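PDB 3CZX: putative N-acetylmuramoyl-L-alanine amidase from Neisseria meningitidis MC58, which probably hydrolyses, as a zinc-dependent enzyme, the link between N-acetylmuramoyl residues and L-amino acid residues in cell-wall glycopeptides. Local coordinates for residues F77-A82 against F147-D152; A10-T15 against D24-L29; G89-S94 against K116-D121; A110-W115 against W163-A168. All coordinates share one frame; numbering follows the deposited sequence.

In the fold
Contacts 1 and 2 share the zinc site. Contact 2 supplies His12 and Glu26, contact 1 supplies His78, and their centres lie about 12 Å apart. They also meet directly: Thr79 N probably donates to Glu26 OE2 over 3.0 Å. Contact 3 is nested in the chain loop that contact 1 closes, and the Phe148 ring packs on Gly89 and Arg118. The Glu91 side chain of contact 3 lies about 11 Å from the zinc. Contact 4 sits away from the metal, but Trp115 touches Phe147 of contact 1 and Ile90 of contact 3. Contacts 2 and 4 do not touch; their nearest atoms are about 7 Å apart.

Contact 1: F77-A82 against F147-D152; sequences FHTNAA and FFISND. With ZN (zinc ion), chain E.
A single beta bridge, Asn80 with Phe148, joins two loops that follow the parallel neighbouring strands 73-77 and 142-145 of the amidase sheet. Asn80 N donates to Phe147 O at 2.9 Å. Asn80 O in turn accepts from Ile149 N at 2.9 Å. Both donors stand above the carbonyl planes.

The Asn80 side chain lies flat on the Phe148 ring. Its CB sits over the ring centre, 3.5 Å from the centroid and 3° off the normal, a CH-pi contact. CG lies farther out over the same face, above CE1 and CZ. At the tip the branches part: OD1 passes near CE1, while ND2 is 3.5 Å from CZ. Amide and ring planes are only 5° apart, so the two groups are stacked. OD1 also takes the N-H of Ala81 in the amide plane, on a lone pair, which holds the amide in this rotation.

Thr79 uses both branches. CG2 approaches the CZ atom of Phe147, and OG1 rests against CB and CG2 of Ile149. This buried hydroxyl has no polar partner in the model. Phe147 also stacks on Phe158 of helix 152-177.

His78 binds zinc through ND1, while its NE2 donates to Glu76 OE1. Thr79 O accepts from a zinc-bound water, which links this bridge to the metal site. Phe148 to Asn151 form a type I turn. At the far end Ser150 OG, placed between its own backbone N and carbonyl carbon (chi1 50°), accepts from Ala82 N at 3.0 Å.

Contact 2: A10-T15 against D24-L29; sequences AGHSNT and DREADL. With ZN (zinc ion), chain E.
Glu26 reaches the zinc with CG anti to the backbone N (chi1 -180°) and a chain extended beyond CG. His12 has CG anti to the carbonyl carbon (chi1 -52°) and comes from the other segment. Its NE2 binds zinc at 2.2 Å, and Glu26 OE2 binds it at 2.1 Å. Ring and carboxylate planes are 62° apart. The 3.1 Å between NE2 and OE2 reflects the shared metal. Two waters and His78 complete the site. Glu26 is also held by second-shell donors: OE2 accepts from Thr79 N and OE1 from Ala19 N.

Away from the metal, Ala27 CB packs against Ser13 O at 3.6 Å. A water lies 2.8 Å from both Gly11 O and Ala27 O and need not donate to both.

Farther out, the bent Arg25 grips Asn14 end-on. NH2 donates to OD1 at 2.9 Å, nearly straight, and NH1 donates to Asn14 O. The amide stands nearly square to the guanidinium. NE and NH2 also hold Asp28 side-on in a salt bridge, and Lys56 is a second charged partner of Asp28.

One carboxylate and two neutral histidines would leave the zinc with net positive charge. That charge would probably polarise its waters, consistent with hydrolytic use.

Contact 3: G89-S94 against K116-D121; sequences GIEALS and KLRGED
Gly89-Glu91 run in the same direction as Lys116-Arg118, with a single parallel beta bridge pairing Ile90 and Leu117. Ile90 N donates to Lys116 O at 2.8 Å, nearly along the C=O axis. Ile90 O accepts from Arg118 N at 2.9 Å. Gly89 CA comes within 3.1 Å of Lys116 O. Gly89 (phi 129°) has no side chain, which allows this approach.

Ile90 and Leu117 lie side by side and point the same way, with CG2 4.1 Å from CD2. Ile90 also packs on helix 99-113.

On the other face, the Arg118 chain sets CD against Gly89 C, and a bend at chi3 (65°) turns NE toward Glu91. NE makes a salt bridge with Glu91 OE1 at 2.9 Å. The oxygen lies in the guanidinium plane, but NE meets it from above the carboxylate plane. Lys124 is a second positive partner of OE1. A water donates to OE2, and Thr88 O takes Arg118 NH1. With two cations on OE1, Glu91 is probably ionised.

The bridge lies just before strand 91-94, which pairs further on with strand 123-125. These two parallel strands and the intervening helix 99-113 form a beta-alpha-beta crossover at the edge of the mixed amidase sheet.

Contact 4: A110-W115 against W163-A168; sequences AKKTGW and WGICRA
Ile165 of helix 152-177 fills the tight, buried part of this contact, against the C-terminal end of helix 99-113. Its chi1 (-67°) sets CG1 anti to the carbonyl carbon, and the extended chi2 carries CD1 on to Thr113 and Trp115. CD1 meets Thr113 CG2 at 3.7 Å and Trp115 CH2 at 4.1 Å. Both side chains cross Ile165 at about a right angle. CG1 of Ile165 lies 3.9 Å from Lys112 CG and also touches Thr113 CG2. Ile165 also touches Phe158 of its own helix, and Phe147 meets the Trp115 ring.

Two hydrogen bonds at OG1 fix the Thr113 side chain: one from Trp115 N (3.1 Å, an ST turn) and one with Val109 O. This leaves CG2 facing the isoleucine and puts CB over one face of the indole. Gly114, with positive phi (71°), ends the helix and turns the chain so that Trp115 folds back.

The solvent side is looser and depends on Lys112. Its CG is anti to the backbone N, and a bend at chi2 (73°) lays the chain across Gly164. CE rests 3.9 Å from Gly164 C. Gly164 has no side chain, so the lysine methylene can lie close to its backbone. At the tip, one water donates to Gly164 O at 2.7 Å and accepts only weakly from Lys112 NZ.

The chemistry is thus divided. Apolar carbons join the two helices on the buried side, while the lysine charge stays on the solvent-exposed side and meets the other helix mainly through its aliphatic chain.

Contact 1: F77-A82 against F147-D152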
# COMPACT_ATOMS: atom_id res chain seq x y z
N PHE A 77 -14.37 -1.63 2.62
CA PHE A 77 -13.50 -2.77 2.72
C PHE A 77 -13.29 -3.16 4.19
O PHE A 77 -13.03 -2.32 5.05
CB PHE A 77 -12.14 -2.50 2.04
CG PHE A 77 -12.24 -2.25 0.56
CD1 PHE A 77 -12.24 -3.29 -0.35
CD2 PHE A 77 -12.33 -0.97 0.09
CE1 PHE A 77 -12.32 -3.02 -1.72
CE2 PHE A 77 -12.44 -0.68 -1.29
CZ PHE A 77 -12.44 -1.71 -2.17
N HIS A 78 -13.46 -4.44 4.43
CA HIS A 78 -13.28 -5.09 5.73
C HIS A 78 -12.54 -6.40 5.53
O HIS A 78 -12.34 -6.83 4.39
CB HIS A 78 -14.63 -5.43 6.33
CG HIS A 78 -15.35 -4.27 6.91
ND1 HIS A 78 -15.41 -4.04 8.28
CD2 HIS A 78 -16.01 -3.24 6.33
CE1 HIS A 78 -16.05 -2.91 8.50
NE2 HIS A 78 -16.44 -2.41 7.34
N THR A 79 -12.10 -7.01 6.64
CA THR A 79 -11.68 -8.40 6.63
C THR A 79 -12.63 -9.21 7.52
O THR A 79 -13.10 -8.70 8.57
CB THR A 79 -10.23 -8.62 7.15
OG1 THR A 79 -10.12 -8.16 8.49
CG2 THR A 79 -9.26 -7.84 6.35
N ASN A 80 -12.89 -10.44 7.11
CA ASN A 80 -13.63 -11.38 7.91
C ASN A 80 -12.73 -11.91 9.02
O ASN A 80 -11.54 -11.64 9.04
CB ASN A 80 -14.23 -12.50 7.06
CG ASN A 80 -15.63 -12.88 7.51
OD1 ASN A 80 -15.93 -12.87 8.72
ND2 ASN A 80 -16.50 -13.21 6.54
N ALA A 81 -13.31 -12.59 10.00
CA ALA A 81 -12.56 -13.16 11.10
C ALA A 81 -13.41 -14.26 11.74
O ALA A 81 -14.63 -14.12 11.85
CB ALA A 81 -12.24 -12.10 12.14
N ALA A 82 -12.76 -15.32 12.18
CA ALA A 82 -13.39 -16.40 12.94
C ALA A 82 -12.40 -16.93 13.97
O ALA A 82 -11.17 -16.86 13.79
CB ALA A 82 -13.82 -17.52 12.04
N PHE A 147 -11.38 -11.71 2.49
CA PHE A 147 -10.72 -12.84 3.15
C PHE A 147 -10.81 -12.71 4.67
O PHE A 147 -11.15 -11.66 5.17
CB PHE A 147 -9.25 -12.99 2.70
CG PHE A 147 -8.36 -11.86 3.17
CD1 PHE A 147 -7.61 -11.96 4.31
CD2 PHE A 147 -8.33 -10.67 2.47
CE1 PHE A 147 -6.83 -10.89 4.75
CE2 PHE A 147 -7.54 -9.62 2.88
CZ PHE A 147 -6.81 -9.72 4.04
N PHE A 148 -10.48 -13.81 5.33
CA PHE A 148 -10.46 -13.90 6.78
C PHE A 148 -9.05 -13.56 7.22
O PHE A 148 -8.10 -14.28 6.91
CB PHE A 148 -10.79 -15.32 7.22
CG PHE A 148 -12.25 -15.66 7.17
CD1 PHE A 148 -12.98 -15.82 8.34
CD2 PHE A 148 -12.89 -15.83 5.95
CE1 PHE A 148 -14.32 -16.12 8.28
CE2 PHE A 148 -14.25 -16.13 5.90
CZ PHE A 148 -14.95 -16.28 7.07
N ILE A 149 -8.92 -12.49 8.01
CA ILE A 149 -7.65 -12.09 8.56
C ILE A 149 -7.11 -13.16 9.50
O ILE A 149 -5.89 -13.26 9.70
CB ILE A 149 -7.74 -10.74 9.27
CG1 ILE A 149 -6.36 -10.13 9.44
CG2 ILE A 149 -8.50 -10.84 10.63
CD1 ILE A 149 -6.38 -8.75 10.07
N SER A 150 -8.04 -13.94 10.04
CA SER A 150 -7.72 -15.07 10.93
C SER A 150 -7.16 -16.30 10.21
O SER A 150 -6.63 -17.22 10.84
CB SER A 150 -8.96 -15.40 11.77
OG SER A 150 -10.07 -15.54 10.94
N ASN A 151 -7.27 -16.36 8.87
CA ASN A 151 -6.68 -17.41 8.09
C ASN A 151 -5.23 -17.08 7.73
O ASN A 151 -5.00 -16.26 6.86
CB ASN A 151 -7.51 -17.66 6.83
CG ASN A 151 -7.13 -18.95 6.14
OD1 ASN A 151 -6.00 -19.12 5.66
ND2 ASN A 151 -8.05 -19.90 6.14
N ASP A 152 -4.26 -17.67 8.44
CA ASP A 152 -2.88 -17.28 8.23
C ASP A 152 -2.39 -17.43 6.77
O ASP A 152 -1.62 -16.58 6.26
CB ASP A 152 -1.92 -18.09 9.12
CG ASP A 152 -2.10 -17.82 10.58
OD1 ASP A 152 -2.80 -16.87 10.99
OD2 ASP A 152 -1.49 -18.58 11.36
ZN ZN E . -14.72 -5.18 10.02
O HOH W 1 -15.52 -7.12 9.34
O HOH W 2 -16.63 -5.28 11.29

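Contact 2: A10-T15 against D24-L29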
# COMPACT_ATOMS: atom_id res chain seq x y z
N ALA A 10 -13.06 2.63 4.06
CA ALA A 10 -12.34 1.60 4.81
C ALA A 10 -13.03 1.42 6.14
O ALA A 10 -13.42 2.39 6.79
CB ALA A 10 -10.83 1.99 5.04
N GLY A 11 -13.16 0.18 6.58
CA GLY A 11 -13.67 -0.09 7.91
C GLY A 11 -12.65 0.22 8.98
O GLY A 11 -11.44 0.11 8.76
N HIS A 12 -13.17 0.58 10.14
CA HIS A 12 -12.37 0.69 11.37
C HIS A 12 -11.37 1.85 11.37
O HIS A 12 -11.24 2.58 10.39
CB HIS A 12 -11.69 -0.65 11.66
CG HIS A 12 -12.63 -1.81 11.67
ND1 HIS A 12 -13.50 -2.06 12.71
CD2 HIS A 12 -12.86 -2.78 10.75
CE1 HIS A 12 -14.21 -3.15 12.44
NE2 HIS A 12 -13.83 -3.61 11.26
N SER A 13 -10.68 2.01 12.50
CA SER A 13 -9.86 3.21 12.72
C SER A 13 -8.58 2.91 13.50
O SER A 13 -8.37 1.77 13.91
CB SER A 13 -10.70 4.25 13.49
OG SER A 13 -10.99 3.77 14.78
N ASN A 14 -7.75 3.93 13.71
CA ASN A 14 -6.43 3.74 14.38
C ASN A 14 -6.57 3.38 15.85
O ASN A 14 -5.69 2.67 16.42
CB ASN A 14 -5.54 4.98 14.24
CG ASN A 14 -4.09 4.71 14.59
OD1 ASN A 14 -3.52 3.69 14.19
ND2 ASN A 14 -3.48 5.62 15.36
N THR A 15 -7.66 3.87 16.46
CA THR A 15 -7.97 3.61 17.86
C THR A 15 -8.76 2.32 18.05
O THR A 15 -8.56 1.64 19.06
CB THR A 15 -8.78 4.79 18.52
OG1 THR A 15 -8.98 4.52 19.92
CG2 THR A 15 -10.14 4.98 17.88
N ASP A 24 -0.62 -7.53 11.99
CA ASP A 24 -1.57 -7.20 10.93
C ASP A 24 -2.91 -6.79 11.53
O ASP A 24 -3.52 -7.55 12.29
CB ASP A 24 -1.73 -8.39 10.00
CG ASP A 24 -0.44 -8.71 9.26
OD1 ASP A 24 0.20 -7.79 8.75
OD2 ASP A 24 -0.08 -9.89 9.18
N ARG A 25 -3.37 -5.61 11.15
CA ARG A 25 -4.62 -5.06 11.66
C ARG A 25 -5.62 -4.83 10.53
O ARG A 25 -5.26 -4.23 9.51
CB ARG A 25 -4.40 -3.72 12.33
CG ARG A 25 -3.33 -3.72 13.46
CD ARG A 25 -3.44 -2.44 14.28
NE ARG A 25 -3.31 -1.24 13.46
CZ ARG A 25 -3.57 -0.00 13.87
NH1 ARG A 25 -3.99 0.26 15.12
NH2 ARG A 25 -3.44 0.99 13.02
N GLU A 26 -6.86 -5.22 10.77
CA GLU A 26 -7.94 -4.97 9.80
C GLU A 26 -7.96 -3.54 9.30
O GLU A 26 -8.12 -3.29 8.11
CB GLU A 26 -9.30 -5.36 10.39
CG GLU A 26 -10.49 -5.14 9.42
CD GLU A 26 -11.80 -5.68 9.91
OE1 GLU A 26 -11.83 -6.22 11.04
OE2 GLU A 26 -12.80 -5.59 9.15
N ALA A 27 -7.82 -2.59 10.20
CA ALA A 27 -7.90 -1.17 9.84
C ALA A 27 -6.85 -0.83 8.77
O ALA A 27 -7.10 0.00 7.88
CB ALA A 27 -7.70 -0.30 11.04
N ASP A 28 -5.69 -1.45 8.89
CA ASP A 28 -4.55 -1.13 8.03
C ASP A 28 -4.77 -1.80 6.70
O ASP A 28 -4.45 -1.22 5.65
CB ASP A 28 -3.24 -1.62 8.68
CG ASP A 28 -2.96 -0.92 10.01
OD1 ASP A 28 -3.48 0.19 10.26
OD2 ASP A 28 -2.19 -1.51 10.81
N LEU A 29 -5.22 -3.07 6.72
CA LEU A 29 -5.50 -3.80 5.47
C LEU A 29 -6.63 -3.12 4.68
O LEU A 29 -6.59 -3.03 3.42
CB LEU A 29 -5.83 -5.28 5.75
CG LEU A 29 -4.73 -6.10 6.46
CD1 LEU A 29 -5.24 -7.48 7.00
CD2 LEU A 29 -3.56 -6.27 5.52
ZN ZN E . -14.72 -5.18 10.02
O HOH W 3 -9.20 1.79 8.41
O HOH W 2 -16.63 -5.28 11.29
O HOH W 1 -15.52 -7.12 9.34

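Contact 3: G89-S94 against K116-D121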
# COMPACT_ATOMS: atom_id res chain seq x y z
N GLY A 89 -12.69 -17.72 2.73
CA GLY A 89 -13.50 -17.42 1.55
C GLY A 89 -13.89 -15.95 1.51
O GLY A 89 -13.65 -15.20 2.45
N ILE A 90 -14.59 -15.62 0.42
CA ILE A 90 -14.92 -14.27 0.02
C ILE A 90 -16.40 -14.03 0.16
O ILE A 90 -17.20 -14.82 -0.31
CB ILE A 90 -14.63 -14.12 -1.50
CG1 ILE A 90 -13.14 -14.29 -1.81
CG2 ILE A 90 -15.18 -12.77 -2.04
CD1 ILE A 90 -12.88 -14.68 -3.27
N GLU A 91 -16.75 -12.90 0.75
CA GLU A 91 -18.13 -12.50 0.73
C GLU A 91 -18.31 -11.00 0.79
O GLU A 91 -17.44 -10.25 1.23
CB GLU A 91 -18.91 -13.21 1.82
CG GLU A 91 -18.55 -12.87 3.24
CD GLU A 91 -19.33 -13.72 4.27
OE1 GLU A 91 -19.53 -14.93 4.08
OE2 GLU A 91 -19.76 -13.13 5.26
N ALA A 92 -19.49 -10.59 0.33
CA ALA A 92 -19.87 -9.18 0.29
C ALA A 92 -21.33 -9.13 0.70
O ALA A 92 -22.15 -9.88 0.13
CB ALA A 92 -19.70 -8.64 -1.11
N LEU A 93 -21.61 -8.28 1.68
CA LEU A 93 -22.92 -8.16 2.30
C LEU A 93 -23.58 -6.92 1.75
O LEU A 93 -23.00 -5.86 1.83
CB LEU A 93 -22.76 -7.99 3.81
CG LEU A 93 -24.00 -7.83 4.65
CD1 LEU A 93 -24.69 -9.21 4.72
CD2 LEU A 93 -23.66 -7.25 6.10
N SER A 94 -24.79 -7.04 1.20
CA SER A 94 -25.50 -5.84 0.77
C SER A 94 -26.97 -6.16 0.60
O SER A 94 -27.38 -7.28 0.86
CB SER A 94 -24.91 -5.32 -0.54
OG SER A 94 -25.34 -4.01 -0.87
N LYS A 116 -12.40 -19.37 -2.10
CA LYS A 116 -13.77 -19.82 -2.29
C LYS A 116 -14.74 -18.64 -2.22
O LYS A 116 -14.61 -17.82 -1.35
CB LYS A 116 -14.11 -20.82 -1.18
CG LYS A 116 -15.46 -21.52 -1.36
CD LYS A 116 -15.98 -22.13 -0.07
CE LYS A 116 -17.41 -22.67 -0.27
NZ LYS A 116 -17.46 -23.91 -1.10
N LEU A 117 -15.70 -18.58 -3.15
CA LEU A 117 -16.83 -17.64 -3.07
C LEU A 117 -17.89 -18.22 -2.11
O LEU A 117 -18.45 -19.31 -2.38
CB LEU A 117 -17.46 -17.43 -4.45
CG LEU A 117 -16.70 -16.62 -5.48
CD1 LEU A 117 -17.32 -16.79 -6.86
CD2 LEU A 117 -16.68 -15.18 -4.97
N ARG A 118 -18.14 -17.51 -1.02
CA ARG A 118 -19.16 -17.86 -0.04
C ARG A 118 -20.49 -17.26 -0.52
O ARG A 118 -20.53 -16.42 -1.38
CB ARG A 118 -18.79 -17.35 1.33
CG ARG A 118 -17.44 -17.91 1.83
CD ARG A 118 -16.87 -17.08 2.96
NE ARG A 118 -17.69 -17.13 4.16
CZ ARG A 118 -17.53 -18.00 5.17
NH1 ARG A 118 -16.60 -18.91 5.14
NH2 ARG A 118 -18.35 -17.94 6.22
N GLY A 119 -21.60 -17.69 0.07
CA GLY A 119 -22.90 -17.18 -0.35
C GLY A 119 -23.19 -17.51 -1.79
O GLY A 119 -22.77 -18.55 -2.28
N GLU A 120 -23.94 -16.63 -2.44
CA GLU A 120 -24.29 -16.84 -3.85
C GLU A 120 -23.23 -16.18 -4.70
O GLU A 120 -23.33 -15.00 -5.00
CB GLU A 120 -25.69 -16.28 -4.18
CG GLU A 120 -26.11 -16.71 -5.58
CD GLU A 120 -27.28 -15.93 -6.14
OE1 GLU A 120 -28.13 -15.44 -5.36
OE2 GLU A 120 -27.33 -15.82 -7.39
N ASP A 121 -22.20 -16.93 -5.05
CA ASP A 121 -21.09 -16.42 -5.85
C ASP A 121 -20.56 -15.13 -5.23
O ASP A 121 -20.23 -14.17 -5.94
CB ASP A 121 -21.48 -16.24 -7.33
CG ASP A 121 -21.89 -17.54 -8.00
OD1 ASP A 121 -21.34 -18.59 -7.64
OD2 ASP A 121 -22.75 -17.50 -8.91
O HOH W 4 -19.27 -14.78 7.33

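Contact 4: A110-W115 against W163-A168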
# COMPACT_ATOMS: atom_id res chain seq x y z
N ALA A 110 -11.64 -13.94 -6.47
CA ALA A 110 -11.50 -15.38 -6.61
C ALA A 110 -10.56 -15.79 -7.75
O ALA A 110 -9.77 -16.71 -7.60
CB ALA A 110 -12.92 -16.04 -6.80
N LYS A 111 -10.69 -15.14 -8.91
CA LYS A 111 -9.84 -15.47 -10.08
C LYS A 111 -8.37 -15.31 -9.71
O LYS A 111 -7.55 -16.13 -10.08
CB LYS A 111 -10.17 -14.58 -11.29
CG LYS A 111 -11.48 -14.91 -11.93
CD LYS A 111 -12.10 -13.73 -12.66
CE LYS A 111 -11.97 -13.80 -14.12
NZ LYS A 111 -12.86 -12.70 -14.67
N LYS A 112 -8.04 -14.27 -8.95
CA LYS A 112 -6.65 -13.96 -8.65
C LYS A 112 -6.06 -14.82 -7.53
O LYS A 112 -4.85 -14.96 -7.43
CB LYS A 112 -6.53 -12.49 -8.23
CG LYS A 112 -5.10 -11.95 -8.03
CD LYS A 112 -4.42 -11.77 -9.36
CE LYS A 112 -3.08 -11.07 -9.26
NZ LYS A 112 -2.50 -10.91 -10.66
N THR A 113 -6.93 -15.41 -6.72
CA THR A 113 -6.50 -16.06 -5.46
C THR A 113 -6.81 -17.54 -5.30
O THR A 113 -6.20 -18.18 -4.48
CB THR A 113 -7.13 -15.36 -4.26
OG1 THR A 113 -8.56 -15.44 -4.38
CG2 THR A 113 -6.70 -13.89 -4.20
N GLY A 114 -7.79 -18.04 -6.03
CA GLY A 114 -8.29 -19.39 -5.78
C GLY A 114 -9.08 -19.50 -4.48
O GLY A 114 -9.37 -20.60 -4.02
N TRP A 115 -9.46 -18.36 -3.87
CA TRP A 115 -10.29 -18.37 -2.67
C TRP A 115 -11.73 -18.73 -3.05
O TRP A 115 -12.21 -18.40 -4.14
CB TRP A 115 -10.29 -16.98 -2.02
CG TRP A 115 -8.97 -16.57 -1.42
CD1 TRP A 115 -7.94 -17.39 -1.03
CD2 TRP A 115 -8.55 -15.23 -1.13
NE1 TRP A 115 -6.89 -16.63 -0.54
CE2 TRP A 115 -7.24 -15.30 -0.57
CE3 TRP A 115 -9.13 -13.99 -1.31
CZ2 TRP A 115 -6.52 -14.17 -0.19
CZ3 TRP A 115 -8.40 -12.84 -0.91
CH2 TRP A 115 -7.11 -12.96 -0.34
N TRP A 163 -1.27 -5.72 -4.31
CA TRP A 163 -1.45 -4.74 -5.39
C TRP A 163 -2.14 -5.37 -6.56
O TRP A 163 -2.96 -4.73 -7.24
CB TRP A 163 -0.10 -4.07 -5.77
CG TRP A 163 0.43 -3.22 -4.69
CD1 TRP A 163 1.12 -3.63 -3.59
CD2 TRP A 163 0.29 -1.80 -4.57
NE1 TRP A 163 1.40 -2.56 -2.78
CE2 TRP A 163 0.90 -1.43 -3.35
CE3 TRP A 163 -0.31 -0.81 -5.36
CZ2 TRP A 163 0.94 -0.11 -2.92
CZ3 TRP A 163 -0.27 0.49 -4.91
CH2 TRP A 163 0.35 0.83 -3.71
N GLY A 164 -1.84 -6.64 -6.82
CA GLY A 164 -2.48 -7.38 -7.90
C GLY A 164 -3.95 -7.67 -7.63
O GLY A 164 -4.79 -7.62 -8.56
N ILE A 165 -4.26 -8.02 -6.37
CA ILE A 165 -5.65 -8.27 -5.97
C ILE A 165 -6.46 -6.97 -6.11
O ILE A 165 -7.57 -6.98 -6.67
CB ILE A 165 -5.74 -8.89 -4.52
CG1 ILE A 165 -5.14 -10.30 -4.50
CG2 ILE A 165 -7.18 -8.84 -3.97
CD1 ILE A 165 -4.92 -10.84 -3.11
N CYS A 166 -5.94 -5.87 -5.59
CA CYS A 166 -6.63 -4.56 -5.65
C CYS A 166 -6.74 -4.06 -7.08
O CYS A 166 -7.77 -3.51 -7.44
CB CYS A 166 -6.02 -3.54 -4.76
SG CYS A 166 -6.07 -3.97 -3.00
N ARG A 167 -5.74 -4.35 -7.92
CA ARG A 167 -5.86 -4.05 -9.37
C ARG A 167 -6.97 -4.85 -10.02
O ARG A 167 -7.75 -4.31 -10.81
CB ARG A 167 -4.54 -4.28 -10.11
CG ARG A 167 -4.63 -3.85 -11.59
CD ARG A 167 -3.30 -3.89 -12.26
NE ARG A 167 -2.36 -2.98 -11.64
CZ ARG A 167 -2.25 -1.68 -11.88
NH1 ARG A 167 -3.02 -1.07 -12.75
NH2 ARG A 167 -1.34 -0.97 -11.23
N ALA A 168 -7.07 -6.15 -9.70
CA ALA A 168 -8.19 -7.01 -10.19
C ALA A 168 -9.55 -6.39 -9.80
O ALA A 168 -10.49 -6.35 -10.61
CB ALA A 168 -8.07 -8.47 -9.64
O HOH W 5 -4.04 -8.10 -11.12